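PDB 1F9V: kinesin-like protein KAR3 from Saccharomyces cerevisiae, which probably uses the energy of ATP hydrolysis to drive movement toward the minus ends of microtubules, as a kinesin motor protein. Local coordinates for residues 18-26 with 319-328; 275-284 with 334-342. The protein carries 2 engineered substitutions. All blocks are in the same frame, centred on the assembly; numbering follows the deposited sequence.

Contact 1: 18-26 with 319-328; sequences LENSDTSLI and SPSSSHINET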
# COMPACT_ATOMS: atom_id res chain seq x y z
N LEU A 18 -12.57 25.28 0.39
CA LEU A 18 -13.31 24.39 -0.49
C LEU A 18 -13.91 23.19 0.25
O LEU A 18 -14.87 22.58 -0.23
CB LEU A 18 -12.42 23.89 -1.63
CG LEU A 18 -10.98 24.39 -1.63
CD1 LEU A 18 -10.11 23.43 -2.42
CD2 LEU A 18 -10.94 25.79 -2.23
N GLU A 19 -13.34 22.84 1.40
CA GLU A 19 -13.84 21.73 2.20
C GLU A 19 -14.16 22.22 3.61
O GLU A 19 -13.77 23.32 3.99
CB GLU A 19 -12.78 20.62 2.28
CG GLU A 19 -12.82 19.64 1.13
CD GLU A 19 -11.65 18.68 1.13
OE1 GLU A 19 -11.43 18.04 0.08
OE2 GLU A 19 -10.97 18.56 2.16
N ASN A 20 -14.88 21.40 4.37
CA ASN A 20 -15.22 21.75 5.74
C ASN A 20 -15.67 20.52 6.50
O ASN A 20 -15.98 19.49 5.90
CB ASN A 20 -16.32 22.82 5.77
CG ASN A 20 -17.67 22.28 5.35
OD1 ASN A 20 -18.24 21.40 6.01
ND2 ASN A 20 -18.19 22.80 4.24
N SER A 21 -15.70 20.63 7.82
CA SER A 21 -16.12 19.52 8.68
C SER A 21 -17.35 19.94 9.48
O SER A 21 -17.53 19.54 10.64
CB SER A 21 -14.97 19.13 9.62
OG SER A 21 -15.33 18.02 10.41
N ASP A 22 -18.20 20.73 8.85
CA ASP A 22 -19.43 21.25 9.47
C ASP A 22 -20.44 20.20 9.93
O ASP A 22 -21.18 20.43 10.89
CB ASP A 22 -20.15 22.19 8.50
CG ASP A 22 -19.40 23.48 8.25
OD1 ASP A 22 -18.42 23.78 8.97
OD2 ASP A 22 -19.81 24.21 7.33
N THR A 23 -20.50 19.07 9.24
CA THR A 23 -21.48 18.05 9.57
C THR A 23 -20.95 16.69 10.03
O THR A 23 -21.66 15.69 9.97
CB THR A 23 -22.44 17.83 8.38
OG1 THR A 23 -21.68 17.57 7.20
CG2 THR A 23 -23.29 19.07 8.16
N SER A 24 -19.71 16.66 10.50
CA SER A 24 -19.13 15.42 10.99
C SER A 24 -17.95 15.71 11.89
O SER A 24 -17.43 16.84 11.92
CB SER A 24 -18.69 14.51 9.83
OG SER A 24 -17.77 15.16 8.98
N LEU A 25 -17.52 14.70 12.63
CA LEU A 25 -16.40 14.84 13.54
C LEU A 25 -15.49 13.62 13.49
O LEU A 25 -15.94 12.49 13.64
CB LEU A 25 -16.90 15.04 14.96
CG LEU A 25 -15.85 14.92 16.06
CD1 LEU A 25 -14.90 16.11 15.98
CD2 LEU A 25 -16.52 14.85 17.43
N ILE A 26 -14.21 13.87 13.27
CA ILE A 26 -13.24 12.79 13.26
C ILE A 26 -12.27 13.17 14.35
O ILE A 26 -11.58 14.18 14.26
CB ILE A 26 -12.49 12.70 11.91
CG1 ILE A 26 -13.45 12.20 10.83
CG2 ILE A 26 -11.31 11.75 12.03
CD1 ILE A 26 -12.91 12.31 9.41
N SER A 319 -10.09 11.40 3.88
CA SER A 319 -10.25 12.84 3.87
C SER A 319 -10.84 13.22 5.23
O SER A 319 -11.55 12.43 5.85
CB SER A 319 -11.21 13.25 2.76
OG SER A 319 -11.88 14.46 3.08
N PRO A 320 -10.53 14.43 5.73
CA PRO A 320 -11.07 14.87 7.02
C PRO A 320 -12.42 15.58 6.87
O PRO A 320 -13.08 15.90 7.86
CB PRO A 320 -10.02 15.83 7.53
CG PRO A 320 -9.54 16.50 6.25
CD PRO A 320 -9.64 15.45 5.15
N SER A 321 -12.83 15.81 5.63
CA SER A 321 -14.06 16.56 5.34
C SER A 321 -15.40 15.83 5.34
O SER A 321 -15.49 14.65 5.01
CB SER A 321 -13.86 17.31 4.03
OG SER A 321 -12.65 18.05 4.10
N SER A 322 -16.44 16.58 5.70
CA SER A 322 -17.81 16.07 5.79
C SER A 322 -18.41 15.53 4.51
O SER A 322 -19.17 14.56 4.55
CB SER A 322 -18.75 17.16 6.34
OG SER A 322 -18.33 17.58 7.62
N SER A 323 -18.10 16.15 3.38
CA SER A 323 -18.65 15.68 2.11
C SER A 323 -18.20 14.27 1.78
O SER A 323 -18.83 13.58 0.98
CB SER A 323 -18.25 16.63 0.97
OG SER A 323 -16.84 16.64 0.78
N HIS A 324 -17.11 13.83 2.41
CA HIS A 324 -16.57 12.49 2.16
C HIS A 324 -16.78 11.53 3.32
O HIS A 324 -16.27 10.40 3.28
CB HIS A 324 -15.07 12.58 1.90
CG HIS A 324 -14.69 13.58 0.85
ND1 HIS A 324 -13.86 14.65 1.11
CD2 HIS A 324 -14.98 13.64 -0.47
CE1 HIS A 324 -13.66 15.33 -0.00
NE2 HIS A 324 -14.33 14.75 -0.97
N ILE A 325 -17.52 11.95 4.34
CA ILE A 325 -17.71 11.10 5.51
C ILE A 325 -18.23 9.68 5.28
O ILE A 325 -17.84 8.75 5.98
CB ILE A 325 -18.61 11.82 6.55
CG1 ILE A 325 -18.41 11.18 7.92
CG2 ILE A 325 -20.06 11.77 6.11
CD1 ILE A 325 -17.00 11.36 8.46
N ASN A 326 -19.10 9.50 4.30
CA ASN A 326 -19.62 8.17 4.05
C ASN A 326 -18.55 7.25 3.47
O ASN A 326 -18.45 6.09 3.87
CB ASN A 326 -20.83 8.25 3.12
CG ASN A 326 -22.04 8.83 3.82
OD1 ASN A 326 -22.22 8.66 5.03
ND2 ASN A 326 -22.88 9.53 3.06
N GLU A 327 -17.74 7.77 2.56
CA GLU A 327 -16.68 6.96 1.97
C GLU A 327 -15.59 6.74 3.00
O GLU A 327 -14.93 5.71 3.00
CB GLU A 327 -16.10 7.65 0.73
CG GLU A 327 -16.89 7.41 -0.54
CD GLU A 327 -17.09 5.94 -0.87
OE1 GLU A 327 -16.40 5.06 -0.29
OE2 GLU A 327 -17.95 5.65 -1.73
N THR A 328 -15.40 7.73 3.88
CA THR A 328 -14.40 7.61 4.92
C THR A 328 -14.79 6.46 5.83
O THR A 328 -13.94 5.65 6.22
CB THR A 328 -14.30 8.91 5.75
OG1 THR A 328 -13.61 9.90 4.98
CG2 THR A 328 -13.53 8.66 7.04
O HOH W 1 -16.46 19.08 2.68
O HOH W 2 -15.17 15.44 9.65
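Residues 20-24 bend closely round the stretch leading into helix 325-338, with the CA atoms of Ser21 and Ser322 4.8 Å apart and the backbone N of Ser322 bonded to Asn20 O at 3.0 Å. Ser322 pushes its hydroxyl into the type I turn from Ser21 to Ser24: with OG beside its own backbone N (chi1 -60°), it accepts from Thr23 N at 3.1 Å and is hydrogen-bonded to Ser24 OG at 2.8 Å. An Asx turn, Asn20 OD1 taking the N-H of Asp22, leads into this turn, and Ser21 OG donates to Ser24 O across it. A water joins the hydroxyls of Ser21 and Ser24 to Pro320 O. In this kinesin motor domain the contact ties edge strand 24-28 of the small three-stranded antiparallel sheet to the start of the chain's last helix. On the apolar side, Ile26 CD1 meets Ile325 CD1 at 4.3 Å, beside Met40 and Val42 of the small sheet. At the other end, the extended Glu19 receives Ser321 OG on OE2 at 2.6 Å, from above the carboxylate plane. Its OE1, salt-bridged to the ADP-pocket residue Arg12, lies at the edge of the His324 ring, 3.5 Å from CE1, with carboxylate and ring 82° apart. Ser323 OG sits over one face of that ring, while ND1 bonds Ser319 OG at 2.8 Å.

Contact 2: 275-284 with 334-342; sequences GDVIHALGQP and FASKVNSTR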
# COMPACT_ATOMS: atom_id res chain seq x y z
N GLY A 275 -9.06 -7.49 0.32
CA GLY A 275 -9.47 -7.45 1.71
C GLY A 275 -9.66 -8.85 2.27
O GLY A 275 -9.25 -9.13 3.40
N ASP A 276 -10.28 -9.72 1.49
CA ASP A 276 -10.52 -11.09 1.93
C ASP A 276 -9.20 -11.83 2.16
O ASP A 276 -9.05 -12.55 3.15
CB ASP A 276 -11.35 -11.85 0.89
CG ASP A 276 -12.80 -11.42 0.89
OD1 ASP A 276 -13.28 -10.91 1.92
OD2 ASP A 276 -13.46 -11.60 -0.15
N VAL A 277 -8.25 -11.64 1.25
CA VAL A 277 -6.95 -12.30 1.36
C VAL A 277 -6.18 -11.81 2.60
O VAL A 277 -5.69 -12.62 3.39
CB VAL A 277 -6.11 -12.07 0.07
CG1 VAL A 277 -4.65 -12.46 0.30
CG2 VAL A 277 -6.69 -12.90 -1.07
N ILE A 278 -6.07 -10.50 2.77
CA ILE A 278 -5.33 -9.96 3.92
C ILE A 278 -6.02 -10.35 5.23
O ILE A 278 -5.35 -10.69 6.20
CB ILE A 278 -5.21 -8.41 3.84
CG1 ILE A 278 -4.55 -7.99 2.52
CG2 ILE A 278 -4.38 -7.90 5.02
CD1 ILE A 278 -3.19 -8.57 2.29
N HIS A 279 -7.34 -10.30 5.26
CA HIS A 279 -8.06 -10.68 6.47
C HIS A 279 -7.76 -12.14 6.82
O HIS A 279 -7.47 -12.47 7.98
CB HIS A 279 -9.57 -10.49 6.29
CG HIS A 279 -10.38 -10.99 7.45
ND1 HIS A 279 -10.67 -10.21 8.55
CD2 HIS A 279 -10.93 -12.20 7.70
CE1 HIS A 279 -11.36 -10.92 9.42
NE2 HIS A 279 -11.53 -12.13 8.93
N ALA A 280 -7.83 -13.01 5.83
CA ALA A 280 -7.57 -14.42 6.06
C ALA A 280 -6.14 -14.65 6.55
O ALA A 280 -5.92 -15.45 7.46
CB ALA A 280 -7.83 -15.22 4.78
N LEU A 281 -5.19 -13.95 5.96
CA LEU A 281 -3.79 -14.10 6.33
C LEU A 281 -3.52 -13.64 7.76
O LEU A 281 -2.52 -14.04 8.37
CB LEU A 281 -2.90 -13.31 5.38
CG LEU A 281 -2.74 -13.90 3.98
CD1 LEU A 281 -2.15 -12.86 3.05
CD2 LEU A 281 -1.84 -15.13 4.05
N GLY A 282 -4.41 -12.81 8.30
CA GLY A 282 -4.25 -12.31 9.65
C GLY A 282 -4.94 -13.17 10.70
O GLY A 282 -4.94 -12.84 11.89
N GLN A 283 -5.54 -14.28 10.25
CA GLN A 283 -6.25 -15.20 11.14
C GLN A 283 -5.31 -16.25 11.72
O GLN A 283 -4.32 -16.61 11.09
CB GLN A 283 -7.38 -15.88 10.37
CG GLN A 283 -8.51 -14.93 9.99
CD GLN A 283 -9.03 -14.14 11.17
OE1 GLN A 283 -9.28 -12.93 11.07
NE2 GLN A 283 -9.19 -14.81 12.31
N PRO A 284 -5.61 -16.75 12.94
CA PRO A 284 -4.80 -17.76 13.64
C PRO A 284 -4.46 -19.02 12.84
O PRO A 284 -3.52 -19.74 13.19
CB PRO A 284 -5.62 -18.07 14.92
CG PRO A 284 -6.48 -16.90 15.08
CD PRO A 284 -6.78 -16.35 13.73
N PHE A 334 -13.10 -1.05 5.90
CA PHE A 334 -12.20 -1.93 5.16
C PHE A 334 -10.92 -2.11 6.00
O PHE A 334 -10.43 -3.22 6.18
CB PHE A 334 -11.84 -1.33 3.80
CG PHE A 334 -10.84 -2.16 3.02
CD1 PHE A 334 -9.47 -1.94 3.16
CD2 PHE A 334 -11.26 -3.16 2.15
CE1 PHE A 334 -8.54 -2.71 2.45
CE2 PHE A 334 -10.34 -3.92 1.43
CZ PHE A 334 -8.99 -3.70 1.58
N ALA A 335 -10.39 -0.99 6.50
CA ALA A 335 -9.18 -1.02 7.33
C ALA A 335 -9.35 -1.96 8.52
O ALA A 335 -8.43 -2.71 8.86
CB ALA A 335 -8.86 0.38 7.82
N SER A 336 -10.52 -1.91 9.16
CA SER A 336 -10.81 -2.77 10.31
C SER A 336 -10.83 -4.24 9.90
O SER A 336 -10.40 -5.12 10.66
CB SER A 336 -12.16 -2.39 10.92
OG SER A 336 -12.16 -1.03 11.35
N LYS A 337 -11.33 -4.52 8.70
CA LYS A 337 -11.39 -5.89 8.21
C LYS A 337 -9.98 -6.45 7.98
O LYS A 337 -9.72 -7.63 8.26
CB LYS A 337 -12.19 -5.96 6.92
CG LYS A 337 -12.17 -7.33 6.26
CD LYS A 337 -12.90 -7.33 4.94
CE LYS A 337 -12.87 -8.70 4.29
NZ LYS A 337 -13.86 -8.79 3.18
N VAL A 338 -9.07 -5.61 7.50
CA VAL A 338 -7.72 -6.10 7.24
C VAL A 338 -6.83 -6.13 8.49
O VAL A 338 -5.71 -6.64 8.44
CB VAL A 338 -7.05 -5.32 6.09
CG1 VAL A 338 -7.78 -5.61 4.80
CG2 VAL A 338 -7.05 -3.84 6.37
N ASN A 339 -7.32 -5.59 9.60
CA ASN A 339 -6.57 -5.61 10.86
C ASN A 339 -6.42 -7.11 11.18
O ASN A 339 -7.39 -7.86 11.05
CB ASN A 339 -7.40 -4.98 11.99
CG ASN A 339 -7.02 -3.53 12.26
OD1 ASN A 339 -5.91 -3.09 11.99
ND2 ASN A 339 -7.97 -2.77 12.82
N SER A 340 -5.24 -7.55 11.59
CA SER A 340 -5.06 -8.96 11.90
C SER A 340 -5.44 -9.26 13.36
O SER A 340 -5.66 -8.33 14.15
CB SER A 340 -3.61 -9.39 11.64
OG SER A 340 -2.78 -9.11 12.75
N THR A 341 -5.50 -10.54 13.71
CA THR A 341 -5.86 -10.94 15.07
C THR A 341 -4.76 -10.60 16.08
O THR A 341 -4.80 -11.03 17.23
CB THR A 341 -6.19 -12.44 15.15
OG1 THR A 341 -5.10 -13.21 14.61
CG2 THR A 341 -7.45 -12.74 14.36
N ARG A 342 -3.78 -9.84 15.63
CA ARG A 342 -2.70 -9.40 16.49
C ARG A 342 -3.28 -8.22 17.28
O ARG A 342 -2.91 -7.97 18.43
CB ARG A 342 -1.53 -8.92 15.63
CG ARG A 342 -0.59 -7.95 16.31
CD ARG A 342 0.78 -7.95 15.63
NE ARG A 342 1.59 -6.80 16.04
CZ ARG A 342 1.21 -5.54 15.89
NH1 ARG A 342 2.01 -4.56 16.28
NH2 ARG A 342 0.02 -5.25 15.35
O HOH W 3 -5.43 -9.39 8.68
O HOH W 4 -8.81 -9.97 12.11
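Lys337 and His279 both swing CG away from the backbone N (chi1 174° in each), which sends the lysine, extended through to NZ, across helix 275-281 to Asp276 and turns the imidazole edge toward Lys337 O. This is helix packing in the kinesin motor domain: the end of helix 258-281, which corresponds to the switch II relay helix, runs alongside the end of helix 325-338, the axes 9.0 Å apart and 37° from parallel. Lys337 NZ makes a salt bridge to Asp276 OD1 at 2.5 Å, arriving on the syn side but tilted from the carboxylate plane. Its CG passes ND1 of His279. An alanine in place of Lys337 would probably leave Asp276 without its positive mate and take away the methylene beside His279 ND1. The His279 ring donates from ND1 to Lys337 O at 2.8 Å, within its own plane, and Gln283 OE1 sits over one of its faces. Deeper in, Gly275, with no side chain, lets the ring of Phe334, stacked on Tyr91, approach to 3.6 Å between CE2 and CA. Ile278 CG2 packs on Val338 CB at 3.9 Å, both residues touching Met314 of strand 311-318. Past both helices, Gly282 CA meets Ser340 CB at 3.6 Å, and Thr341 CG2 touches Gln283 NE2. Gly282 O is gripped twice by Thr341, from N at 3.0 Å and from OG1 at 2.7 Å, the hydroxyl lying in the carbonyl plane.

Helix 325-338 joins the two contacts: contact 1 holds its start and contact 2 its end, with centres about 26 Å apart and nearest atoms about 7 Å apart without touching. Along the chain the order is 18-26, 275-284, 319-328, 334-342, so the segments alternate. Strand 4-11 of the central sheet touches both contacts, and strand 311-318 also touches contact 2. They lie near different ADP molecules: the side chain of Glu19 is about 7 Å from the one in the P-loop pocket, that of Ser340 about 8 Å from the second. The last helix thus links the small antiparallel sheet to the end of helix 258-281, probably the relay helix of kinesins.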